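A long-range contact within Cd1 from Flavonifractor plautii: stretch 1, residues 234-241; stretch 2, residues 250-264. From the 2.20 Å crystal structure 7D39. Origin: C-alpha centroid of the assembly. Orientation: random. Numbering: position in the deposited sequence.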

# COMPACT_ATOMS: atom_id res chain seq x y z
N CYS A 234 10.32 2.35 8.17
CA CYS A 234 10.08 1.24 7.24
C CYS A 234 8.99 1.54 6.21
O CYS A 234 8.93 0.86 5.18
CB CYS A 234 9.71 -0.02 8.01
SG CYS A 234 11.13 -0.79 8.77
N LEU A 235 8.16 2.55 6.43
CA LEU A 235 7.13 2.93 5.45
C LEU A 235 7.68 3.98 4.50
O LEU A 235 7.81 3.73 3.30
CB LEU A 235 5.87 3.44 6.16
CG LEU A 235 4.72 3.85 5.23
CD1 LEU A 235 4.39 2.74 4.23
CD2 LEU A 235 3.47 4.21 6.05
N CYS A 236 8.01 5.16 5.02
CA CYS A 236 8.32 6.32 4.20
C CYS A 236 9.81 6.48 3.91
O CYS A 236 10.18 7.29 3.05
CB CYS A 236 7.74 7.57 4.87
SG CYS A 236 8.56 8.26 6.35
N GLY A 237 10.68 5.74 4.58
CA GLY A 237 12.08 5.72 4.22
C GLY A 237 12.90 6.89 4.72
O GLY A 237 14.10 6.95 4.42
N LEU A 238 12.29 7.82 5.45
CA LEU A 238 13.07 8.88 6.08
C LEU A 238 14.16 8.27 6.95
O LEU A 238 13.93 7.27 7.64
CB LEU A 238 12.16 9.78 6.92
CG LEU A 238 11.30 10.77 6.13
CD1 LEU A 238 10.19 11.34 6.99
CD2 LEU A 238 12.15 11.90 5.58
N GLU A 239 15.35 8.85 6.89
CA GLU A 239 16.52 8.40 7.63
C GLU A 239 16.83 9.42 8.73
O GLU A 239 17.01 10.61 8.46
CB GLU A 239 17.72 8.23 6.69
CG GLU A 239 17.34 7.55 5.38
CD GLU A 239 18.53 7.00 4.60
OE1 GLU A 239 19.67 7.43 4.83
OE2 GLU A 239 18.30 6.12 3.74
N GLY A 240 16.87 8.95 9.97
CA GLY A 240 17.05 9.87 11.08
C GLY A 240 17.49 9.19 12.35
O GLY A 240 18.41 8.37 12.34
N GLU A 241 16.82 9.50 13.45
CA GLU A 241 17.28 9.05 14.75
C GLU A 241 16.09 8.73 15.64
O GLU A 241 15.12 9.49 15.70
CB GLU A 241 18.16 10.11 15.41
CG GLU A 241 18.61 9.78 16.81
CD GLU A 241 19.85 10.58 17.21
OE1 GLU A 241 19.96 11.77 16.82
OE2 GLU A 241 20.71 10.01 17.90
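Stretch 2 250-264: SFTFPAEQLEHAHDT

Stretch 2 runs back along stretch 1, pairing with it as a short strand at one end and laying Gln257 of a 3-10 segment, and then the turn from Ala261, against it at the other. Strand 250-252 crosses strand 239-241 at 127° between N-to-C directions, antiparallel in sense but strongly splayed, with the axes 5.3 Å apart at closest approach. Glu241 and Thr252 form the antiparallel hydrogen-bonded pair: Glu241 N donates to Thr252 O (2.8 Å) and Thr252 N to Glu241 O (3.0 Å). Their side chains share one face of the sheet, Glu241 CB lying 3.9 Å from Thr252 OG1. Both residues are exposed, which suits their polar ends: Glu241 is extended (chi1 t, chi2 t), and Thr252, with chi1 p, hydrogen-bonds through OG1 to a residue just outside the stretches.

Next to this pair the chains close in until Gly240 CA is 4.2 Å from Phe253 CA and 3.2 Å from Thr252 O, a CA-H...O contact. Glycine suits the place, since on this backbone a CB would run into Thr252 O and Phe253 CB.

Past Phe253 and Pro254, stretch 2 enters the 3-10 segment 255-259, and Leu238 fills the hollow between strand and segment. With Leu238 at chi1 m and chi2 t, both its methyls lie against the Phe253 ring, Leu238 CD1 over one face and 3.8 Å from Phe253 CZ; Leu238 CD2 also reaches Gln257 CB (3.6 Å) and Ala261 CB (4.1 Å). A forked aliphatic side chain suits a space bounded by these three residues. Phe251, chi1 t, begins sideways, but its ring reaches back to stretch 1, placing Phe251 CE2 4.1 Å from Leu238 CB and presenting its edge to Leu238 O, 3.6 Å from Phe251 CZ. Phe253 instead adopts chi1 p, with a ring face against Leu238 CD1.

The CA-to-CB bond of Gln257 points toward stretch 1, and the chain then folds through chi1 m and chi2 m, so that Gln257 OE1 accepts from Glu239 N at 3.0 Å. This satisfies a backbone donor that the strand pairing leaves unused. Water 1 donates to Gln257 OE1 (3.1 Å) and to Gly237 O (2.9 Å), bridging the two stretches.

Beyond the segment, in the type I turn from Ala261 to Thr264, His262 N donates to Cys236 O in a nearly straight hydrogen bond of 2.8 Å. His262, chi1 m, lays its ring against Gly237, whose CA sits over the face 3.8 Å from the centroid of the His262 ring. Gly237 suits the site twice over: its phi of 80° favours glycine, and a CB would strike His262 NE2. His262 ND1 also makes a weak hydrogen bond to His260 O (3.5 Å).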

# COMPACT_ATOMS: atom_id res chain seq x y z
N SER A 250 10.48 8.49 20.02
CA SER A 250 10.24 9.60 19.10
C SER A 250 11.25 9.50 17.96
O SER A 250 12.30 8.87 18.08
CB SER A 250 10.38 10.94 19.82
OG SER A 250 11.58 10.96 20.58
N PHE A 251 10.93 10.16 16.84
CA PHE A 251 11.73 10.02 15.63
C PHE A 251 12.02 11.39 15.03
O PHE A 251 11.09 12.12 14.69
CB PHE A 251 11.01 9.11 14.62
CG PHE A 251 11.77 8.89 13.34
CD1 PHE A 251 12.99 8.25 13.34
CD2 PHE A 251 11.24 9.30 12.13
CE1 PHE A 251 13.69 8.04 12.16
CE2 PHE A 251 11.92 9.09 10.94
CZ PHE A 251 13.15 8.46 10.96
N THR A 252 13.30 11.73 14.90
CA THR A 252 13.72 12.99 14.29
C THR A 252 14.55 12.73 13.04
O THR A 252 15.13 11.66 12.86
CB THR A 252 14.53 13.85 15.27
OG1 THR A 252 15.63 13.10 15.79
CG2 THR A 252 13.65 14.33 16.42
N PHE A 253 14.60 13.74 12.17
CA PHE A 253 15.30 13.63 10.90
C PHE A 253 15.57 15.03 10.38
O PHE A 253 14.83 15.97 10.69
CB PHE A 253 14.48 12.83 9.88
CG PHE A 253 13.10 13.39 9.65
CD1 PHE A 253 12.88 14.31 8.64
CD2 PHE A 253 12.04 12.98 10.44
CE1 PHE A 253 11.62 14.81 8.43
CE2 PHE A 253 10.78 13.48 10.23
CZ PHE A 253 10.56 14.40 9.23
N PRO A 254 16.68 15.18 9.70
CA PRO A 254 17.04 16.46 9.11
C PRO A 254 15.97 16.76 8.15
O PRO A 254 15.66 15.95 7.33
CB PRO A 254 18.31 16.15 8.38
CG PRO A 254 18.35 14.70 8.22
CD PRO A 254 17.69 14.17 9.43
N ALA A 255 15.52 17.99 8.11
CA ALA A 255 14.37 18.36 7.30
C ALA A 255 14.55 18.18 5.81
O ALA A 255 13.63 18.13 5.06
CB ALA A 255 14.01 19.79 7.57
N GLU A 256 15.77 18.18 5.40
CA GLU A 256 16.09 17.99 3.98
C GLU A 256 15.74 16.58 3.51
O GLU A 256 15.48 16.37 2.32
CB GLU A 256 17.56 18.31 3.74
CG GLU A 256 18.00 18.21 2.29
CD GLU A 256 18.37 16.80 1.88
OE1 GLU A 256 18.48 16.53 0.66
OE2 GLU A 256 18.55 15.95 2.79
N GLN A 257 15.73 15.60 4.43
CA GLN A 257 15.32 14.25 4.07
C GLN A 257 13.92 14.22 3.48
O GLN A 257 13.59 13.31 2.72
CB GLN A 257 15.39 13.34 5.30
CG GLN A 257 16.74 12.67 5.52
CD GLN A 257 16.97 11.50 4.57
OE1 GLN A 257 16.17 10.56 4.52
NE2 GLN A 257 18.07 11.55 3.83
N LEU A 258 13.07 15.20 3.83
CA LEU A 258 11.72 15.23 3.28
C LEU A 258 11.72 15.17 1.77
O LEU A 258 10.79 14.62 1.17
CB LEU A 258 11.00 16.49 3.75
CG LEU A 258 10.13 16.28 4.98
CD1 LEU A 258 9.57 17.61 5.47
CD2 LEU A 258 9.03 15.31 4.65
N GLU A 259 12.73 15.75 1.13
CA GLU A 259 12.85 15.68 -0.32
C GLU A 259 13.01 14.25 -0.83
O GLU A 259 12.76 14.00 -2.01
CB GLU A 259 14.06 16.49 -0.77
CG GLU A 259 13.85 17.98 -0.76
CD GLU A 259 14.33 18.60 -2.04
OE1 GLU A 259 13.52 19.29 -2.71
OE2 GLU A 259 15.50 18.36 -2.41
N HIS A 260 13.47 13.33 0.02
CA HIS A 260 13.74 11.96 -0.40
C HIS A 260 12.65 10.99 0.03
O HIS A 260 12.66 9.84 -0.42
CB HIS A 260 15.09 11.51 0.15
CG HIS A 260 16.24 12.32 -0.35
ND1 HIS A 260 17.04 11.90 -1.39
CD2 HIS A 260 16.69 13.54 0.01
CE1 HIS A 260 17.95 12.83 -1.64
NE2 HIS A 260 17.76 13.83 -0.80
N ALA A 261 11.71 11.43 0.86
CA ALA A 261 10.72 10.54 1.45
C ALA A 261 9.94 9.79 0.37
O ALA A 261 9.46 10.40 -0.59
CB ALA A 261 9.76 11.34 2.33
N HIS A 262 9.79 8.47 0.56
CA HIS A 262 9.28 7.58 -0.48
C HIS A 262 7.83 7.85 -0.85
O HIS A 262 7.37 7.35 -1.88
CB HIS A 262 9.40 6.12 -0.04
CG HIS A 262 10.80 5.67 0.22
ND1 HIS A 262 11.90 6.49 0.06
CD2 HIS A 262 11.28 4.48 0.65
CE1 HIS A 262 13.00 5.81 0.36
NE2 HIS A 262 12.65 4.59 0.72
N ASP A 263 7.09 8.60 -0.04
CA ASP A 263 5.68 8.86 -0.32
C ASP A 263 5.44 10.31 -0.72
O ASP A 263 4.32 10.80 -0.58
CB ASP A 263 4.83 8.49 0.89
CG ASP A 263 5.16 9.33 2.11
OD1 ASP A 263 6.22 9.97 2.09
OD2 ASP A 263 4.35 9.36 3.06
N THR A 264 6.46 11.00 -1.21
CA THR A 264 6.33 12.32 -1.80
C THR A 264 6.72 12.24 -3.27
O THR A 264 7.49 11.37 -3.68
CB THR A 264 7.23 13.36 -1.11
OG1 THR A 264 8.59 13.11 -1.47
CG2 THR A 264 7.08 13.28 0.41
O HOH W 1 14.81 8.81 2.37